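Local coordinates for L-threonine dehydrogenase (Flavobacterium frigidimaris, PDB 2YY7), which binds NAD and probably catalyses the NAD-dependent oxidation of L-threonine at its 3-hydroxyl group, as an epimerase-like member of the short-chain dehydrogenase/reductase superfamily, at residues 69-75 and 110-116. Residue numbers count along the deposited sequence, not the author numbering.
Sequences ITDIYLM and IKKIFWP. With NAD (nicotinamide-adenine-dinucleotide), chain E.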
ATOM      1  N   ILE A  69     -17.901 -24.440   1.395  1.00 11.20           N
ATOM      2  CA  ILE A  69     -18.097 -22.993   1.381  1.00 10.86           C
ATOM      3  C   ILE A  69     -18.063 -22.342   0.005  1.00 11.49           C
ATOM      4  O   ILE A  69     -17.230 -22.686  -0.835  1.00 12.03           O
ATOM      5  CB  ILE A  69     -17.027 -22.299   2.258  1.00 10.38           C
ATOM      6  CG1 ILE A  69     -17.131 -22.808   3.702  1.00  9.45           C
ATOM      7  CG2 ILE A  69     -17.181 -20.774   2.182  1.00  8.44           C
ATOM      8  CD1 ILE A  69     -18.475 -22.557   4.347  1.00 10.02           C
ATOM      9  N   THR A  70     -18.966 -21.387  -0.212  1.00 11.93           N
ATOM     10  CA  THR A  70     -19.018 -20.650  -1.469  1.00 11.90           C
ATOM     11  C   THR A  70     -18.653 -19.182  -1.224  1.00 11.85           C
ATOM     12  O   THR A  70     -18.049 -18.544  -2.081  1.00 12.13           O
ATOM     13  CB  THR A  70     -20.422 -20.716  -2.125  1.00 12.93           C
ATOM     14  OG1 THR A  70     -21.385 -20.077  -1.277  1.00 14.87           O
ATOM     15  CG2 THR A  70     -20.836 -22.163  -2.357  1.00 12.57           C
ATOM     16  N   ASP A  71     -19.010 -18.660  -0.052  1.00 11.01           N
ATOM     17  CA  ASP A  71     -18.726 -17.267   0.303  1.00 11.04           C
ATOM     18  C   ASP A  71     -17.919 -17.133   1.600  1.00 10.76           C
ATOM     19  O   ASP A  71     -18.200 -17.804   2.591  1.00 11.67           O
ATOM     20  CB  ASP A  71     -20.023 -16.469   0.500  1.00 11.01           C
ATOM     21  CG  ASP A  71     -20.881 -16.393  -0.749  1.00 13.18           C
ATOM     22  OD1 ASP A  71     -21.672 -15.428  -0.836  1.00 11.57           O
ATOM     23  OD2 ASP A  71     -20.787 -17.282  -1.623  1.00 11.11           O
ATOM     24  N   ILE A  72     -16.931 -16.246   1.597  1.00 10.21           N
ATOM     25  CA  ILE A  72     -16.136 -16.015   2.795  1.00  9.63           C
ATOM     26  C   ILE A  72     -16.143 -14.541   3.179  1.00 10.29           C
ATOM     27  O   ILE A  72     -15.892 -13.669   2.343  1.00  9.22           O
ATOM     28  CB  ILE A  72     -14.658 -16.458   2.622  1.00  9.84           C
ATOM     29  CG1 ILE A  72     -14.566 -17.985   2.586  1.00  7.39           C
ATOM     30  CG2 ILE A  72     -13.802 -15.908   3.780  1.00 10.10           C
ATOM     31  CD1 ILE A  72     -13.147 -18.516   2.578  1.00 10.57           C
ATOM     32  N   TYR A  73     -16.470 -14.277   4.441  1.00  9.24           N
ATOM     33  CA  TYR A  73     -16.456 -12.927   4.988  1.00  9.39           C
ATOM     34  C   TYR A  73     -15.262 -12.946   5.949  1.00  8.78           C
ATOM     35  O   TYR A  73     -15.347 -13.515   7.041  1.00 10.04           O
ATOM     36  CB  TYR A  73     -17.744 -12.624   5.768  1.00  8.15           C
ATOM     37  CG  TYR A  73     -18.990 -12.497   4.915  1.00  9.86           C
ATOM     38  CD1 TYR A  73     -19.634 -11.264   4.764  1.00 10.57           C
ATOM     39  CD2 TYR A  73     -19.536 -13.609   4.276  1.00  9.89           C
ATOM     40  CE1 TYR A  73     -20.801 -11.146   3.997  1.00 12.68           C
ATOM     41  CE2 TYR A  73     -20.701 -13.504   3.505  1.00  8.44           C
ATOM     42  CZ  TYR A  73     -21.328 -12.271   3.371  1.00 10.60           C
ATOM     43  OH  TYR A  73     -22.473 -12.168   2.613  1.00 10.11           O
ATOM     44  N   LEU A  74     -14.148 -12.355   5.524  1.00  9.21           N
ATOM     45  CA  LEU A  74     -12.925 -12.306   6.332  1.00  9.18           C
ATOM     46  C   LEU A  74     -12.917 -11.067   7.223  1.00  9.48           C
ATOM     47  O   LEU A  74     -12.552  -9.970   6.789  1.00 10.05           O
ATOM     48  CB  LEU A  74     -11.699 -12.293   5.419  1.00  8.92           C
ATOM     49  CG  LEU A  74     -10.314 -12.100   6.050  1.00  9.14           C
ATOM     50  CD1 LEU A  74     -10.018 -13.215   7.037  1.00  6.12           C
ATOM     51  CD2 LEU A  74      -9.268 -12.079   4.951  1.00  7.96           C
ATOM     52  N   MET A  75     -13.308 -11.255   8.475  1.00  9.18           N
ATOM     53  CA  MET A  75     -13.386 -10.156   9.423  1.00  9.69           C
ATOM     54  C   MET A  75     -12.204 -10.092  10.376  1.00  9.93           C
ATOM     55  O   MET A  75     -12.014  -9.086  11.051  1.00 11.20           O
ATOM     56  CB  MET A  75     -14.679 -10.272  10.232  1.00  8.50           C
ATOM     57  CG  MET A  75     -15.909 -10.532   9.376  1.00 10.11           C
ATOM     58  SD  MET A  75     -16.132  -9.288   8.078  1.00 10.78           S
ATOM     59  CE  MET A  75     -16.997  -8.008   8.987  1.00 11.35           C
ATOM     60  N   ILE A 110     -13.683 -21.238  -3.731  1.00 14.70           N
ATOM     61  CA  ILE A 110     -14.798 -20.460  -3.195  1.00 13.27           C
ATOM     62  C   ILE A 110     -15.245 -19.548  -4.335  1.00 13.46           C
ATOM     63  O   ILE A 110     -14.514 -19.362  -5.307  1.00 12.03           O
ATOM     64  CB  ILE A 110     -14.408 -19.604  -1.956  1.00 13.70           C
ATOM     65  CG1 ILE A 110     -13.368 -18.553  -2.338  1.00 12.78           C
ATOM     66  CG2 ILE A 110     -13.873 -20.506  -0.838  1.00 12.93           C
ATOM     67  CD1 ILE A 110     -13.050 -17.592  -1.208  1.00 14.58           C
ATOM     68  N   LYS A 111     -16.440 -18.980  -4.223  1.00 13.20           N
ATOM     69  CA  LYS A 111     -16.968 -18.132  -5.286  1.00 14.29           C
ATOM     70  C   LYS A 111     -16.928 -16.628  -5.041  1.00 12.43           C
ATOM     71  O   LYS A 111     -16.678 -15.854  -5.964  1.00 12.06           O
ATOM     72  CB  LYS A 111     -18.424 -18.522  -5.586  1.00 14.02           C
ATOM     73  CG  LYS A 111     -18.634 -19.962  -6.023  1.00 17.18           C
ATOM     74  CD  LYS A 111     -20.097 -20.212  -6.372  1.00 18.07           C
ATOM     75  CE  LYS A 111     -20.322 -21.641  -6.840  1.00 26.14           C
ATOM     76  NZ  LYS A 111     -21.746 -21.899  -7.211  1.00 28.39           N
ATOM     77  N   LYS A 112     -17.186 -16.214  -3.806  1.00 10.93           N
ATOM     78  CA  LYS A 112     -17.239 -14.794  -3.494  1.00 10.07           C
ATOM     79  C   LYS A 112     -16.550 -14.453  -2.175  1.00 10.87           C
ATOM     80  O   LYS A 112     -16.482 -15.273  -1.259  1.00 10.78           O
ATOM     81  CB  LYS A 112     -18.713 -14.365  -3.443  1.00 10.50           C
ATOM     82  CG  LYS A 112     -18.976 -12.863  -3.371  1.00 11.92           C
ATOM     83  CD  LYS A 112     -20.481 -12.571  -3.260  1.00 10.72           C
ATOM     84  CE  LYS A 112     -21.254 -13.074  -4.479  1.00 14.84           C
ATOM     85  NZ  LYS A 112     -22.726 -12.788  -4.383  1.00 13.45           N
ATOM     86  N   ILE A 113     -16.053 -13.226  -2.086  1.00 10.62           N
ATOM     87  CA  ILE A 113     -15.371 -12.771  -0.888  1.00  9.38           C
ATOM     88  C   ILE A 113     -15.810 -11.386  -0.459  1.00  9.52           C
ATOM     89  O   ILE A 113     -16.039 -10.504  -1.296  1.00  9.16           O
ATOM     90  CB  ILE A 113     -13.836 -12.675  -1.104  1.00  9.47           C
ATOM     91  CG1 ILE A 113     -13.239 -14.058  -1.350  1.00  8.26           C
ATOM     92  CG2 ILE A 113     -13.178 -12.015   0.110  1.00  9.54           C
ATOM     93  CD1 ILE A 113     -11.792 -14.010  -1.797  1.00  8.20           C
ATOM     94  N   PHE A 114     -15.952 -11.209   0.849  1.00  7.57           N
ATOM     95  CA  PHE A 114     -16.228  -9.897   1.399  1.00  8.42           C
ATOM     96  C   PHE A 114     -15.053  -9.658   2.335  1.00  8.55           C
ATOM     97  O   PHE A 114     -14.740 -10.502   3.181  1.00  6.64           O
ATOM     98  CB  PHE A 114     -17.502  -9.807   2.240  1.00  8.28           C
ATOM     99  CG  PHE A 114     -17.633  -8.473   2.948  1.00  8.79           C
ATOM    100  CD1 PHE A 114     -17.993  -7.327   2.234  1.00  7.68           C
ATOM    101  CD2 PHE A 114     -17.273  -8.339   4.290  1.00 10.08           C
ATOM    102  CE1 PHE A 114     -17.987  -6.069   2.837  1.00  7.79           C
ATOM    103  CE2 PHE A 114     -17.261  -7.083   4.910  1.00  9.87           C
ATOM    104  CZ  PHE A 114     -17.617  -5.943   4.179  1.00 10.96           C
ATOM    105  N   TRP A 115     -14.397  -8.522   2.166  1.00  8.59           N
ATOM    106  CA  TRP A 115     -13.271  -8.155   3.005  1.00  8.89           C
ATOM    107  C   TRP A 115     -13.424  -6.663   3.259  1.00  9.14           C
ATOM    108  O   TRP A 115     -13.437  -5.868   2.325  1.00  9.67           O
ATOM    109  CB  TRP A 115     -11.950  -8.434   2.294  1.00  7.98           C
ATOM    110  CG  TRP A 115     -10.776  -7.887   3.049  1.00  8.27           C
ATOM    111  CD1 TRP A 115     -10.205  -8.405   4.177  1.00  8.54           C
ATOM    112  CD2 TRP A 115     -10.089  -6.663   2.778  1.00  8.03           C
ATOM    113  NE1 TRP A 115      -9.207  -7.577   4.627  1.00  6.02           N
ATOM    114  CE2 TRP A 115      -9.115  -6.498   3.785  1.00  5.55           C
ATOM    115  CE3 TRP A 115     -10.207  -5.684   1.781  1.00 10.52           C
ATOM    116  CZ2 TRP A 115      -8.259  -5.392   3.824  1.00  7.98           C
ATOM    117  CZ3 TRP A 115      -9.354  -4.581   1.821  1.00  9.14           C
ATOM    118  CH2 TRP A 115      -8.393  -4.447   2.836  1.00  8.25           C
ATOM    119  N   PRO A 116     -13.552  -6.262   4.528  1.00 10.10           N
ATOM    120  CA  PRO A 116     -13.712  -4.838   4.806  1.00 10.13           C
ATOM    121  C   PRO A 116     -12.416  -4.060   4.949  1.00 10.86           C
ATOM    122  O   PRO A 116     -11.433  -4.546   5.520  1.00 10.91           O
ATOM    123  CB  PRO A 116     -14.507  -4.844   6.096  1.00  9.95           C
ATOM    124  CG  PRO A 116     -13.853  -5.996   6.844  1.00 10.58           C
ATOM    125  CD  PRO A 116     -13.726  -7.063   5.758  1.00  9.14           C
TER
HETATM  126  PA  NAD E3001     -12.850  -7.295  16.427  1.00  9.94           P
HETATM  127  O1A NAD E3001     -13.973  -6.935  17.338  1.00 10.01           O
HETATM  128  O2A NAD E3001     -11.488  -7.014  16.950  1.00 10.53           O
HETATM  129  O5B NAD E3001     -13.008  -8.777  15.894  1.00  8.58           O
HETATM  130  C5B NAD E3001     -11.932  -9.472  15.335  1.00  3.91           C
HETATM  131  C4B NAD E3001     -12.151 -10.955  15.515  1.00  5.99           C
HETATM  132  O4B NAD E3001     -11.136 -11.634  14.773  1.00  7.54           O
HETATM  133  C3B NAD E3001     -12.041 -11.381  16.999  1.00  7.81           C
HETATM  134  O3B NAD E3001     -13.189 -12.139  17.418  1.00  8.85           O
HETATM  135  C2B NAD E3001     -10.719 -12.159  17.037  1.00  7.51           C
HETATM  136  O2B NAD E3001     -10.724 -13.191  18.008  1.00  8.79           O
HETATM  137  C1B NAD E3001     -10.631 -12.684  15.596  1.00  8.55           C
HETATM  138  N9A NAD E3001      -9.269 -13.092  15.221  1.00  8.89           N
HETATM  139  C8A NAD E3001      -8.091 -12.407  15.514  1.00 10.09           C
HETATM  140  N7A NAD E3001      -7.065 -13.116  15.021  1.00  8.19           N
HETATM  141  C5A NAD E3001      -7.582 -14.208  14.415  1.00  9.44           C
HETATM  142  C6A NAD E3001      -6.971 -15.280  13.783  1.00  8.67           C
HETATM  143  N6A NAD E3001      -5.659 -15.382  13.757  1.00  7.69           N
HETATM  144  N1A NAD E3001      -7.748 -16.288  13.275  1.00  8.28           N
HETATM  145  C2A NAD E3001      -9.130 -16.247  13.381  1.00  9.67           C
HETATM  146  N3A NAD E3001      -9.758 -15.203  14.033  1.00  8.46           N
HETATM  147  C4A NAD E3001      -8.965 -14.206  14.544  1.00  7.80           C
HETATM  148  O3  NAD E3001     -12.958  -6.417  15.088  1.00  9.50           O
HETATM  149  PN  NAD E3001     -14.278  -5.869  14.319  1.00  9.35           P
HETATM  150  O1N NAD E3001     -15.362  -6.904  14.240  1.00  7.46           O
HETATM  151  O2N NAD E3001     -14.511  -4.496  14.844  1.00 14.18           O
HETATM  152  O5D NAD E3001     -13.688  -5.669  12.820  1.00  8.59           O
HETATM  153  C5D NAD E3001     -13.815  -6.705  11.835  1.00  7.19           C
HETATM  154  C4D NAD E3001     -13.244  -6.180  10.489  1.00  6.92           C
HETATM  155  O4D NAD E3001     -13.851  -4.944  10.157  1.00  6.26           O
HETATM  156  C3D NAD E3001     -11.743  -5.882  10.533  1.00  9.06           C
HETATM  157  O3D NAD E3001     -11.187  -6.163   9.252  1.00 10.26           O
HETATM  158  C2D NAD E3001     -11.684  -4.386  10.734  1.00  9.11           C
HETATM  159  O2D NAD E3001     -10.421  -3.925  10.315  1.00 10.15           O
HETATM  160  C1D NAD E3001     -12.879  -3.904   9.911  1.00  6.43           C
HETATM  161  N1N NAD E3001     -13.313  -2.567  10.378  1.00  6.65           N
HETATM  162  C2N NAD E3001     -13.907  -2.432  11.617  1.00  5.39           C
HETATM  163  C3N NAD E3001     -14.311  -1.172  12.047  1.00  7.35           C
HETATM  164  C7N NAD E3001     -15.067  -1.009  13.337  1.00  7.03           C
HETATM  165  O7N NAD E3001     -15.348   0.298  13.696  1.00  9.20           O
HETATM  166  N7N NAD E3001     -15.401  -2.054  14.116  1.00 11.22           N
HETATM  167  C4N NAD E3001     -14.093  -0.043  11.235  1.00  5.97           C
HETATM  168  C5N NAD E3001     -13.514  -0.200   9.973  1.00  4.61           C
HETATM  169  C6N NAD E3001     -13.108  -1.453   9.557  1.00  2.20           C
HETATM  170  O   HOH W   1     -23.582 -14.621  -2.452  1.00 19.55           O
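Segments 69-75 and 110-116 pair as parallel strands; the axes of their strand portions approach to 4.8 Å and are inclined by 17°. The hydrogen bonds zigzag as parallel pairing requires: K112 N to T70 O (3.0 Å), I72 N to K112 O (3.1 Å), F114 N to I72 O (2.9 Å) and L74 N to F114 O (3.0 Å). At the entry T70 O is bifurcated, also accepting K111 N at 2.7 Å. D71, Y73, K112 and F114 share one face. There a water bridges D71 OD1 (2.6 Å) and K112 NZ (2.8 Å), which are too far apart for a salt bridge; K112 NZ also bonds M227 O. D71 OD2 accepts T70 OG1 at 2.9 Å. Y73 CD1 packs on F114 CB (3.6 Å), and M75 SD lies at the edge of the F114 ring, 4.0 Å from CE2, a Met-aromatic contact. I72 and I113 point to the opposite face, and I72 CD1 also touches I110 CD1 at 3.9 Å. Past L74 and W115, M75 O comes within 3.1 Å of NAD C5D and P116 CG within 3.5 Å of NAD O4D, so the dinucleotide lies at the carboxyl edge, as in Rossmann folds. The largely helical connection, including helix 87-106, makes a beta-alpha-beta crossover; this helix covers I72 and I113, helix 216-228 covers Y73 and F114, and strands 5-8 and 164-174 flank the pair within the sheet.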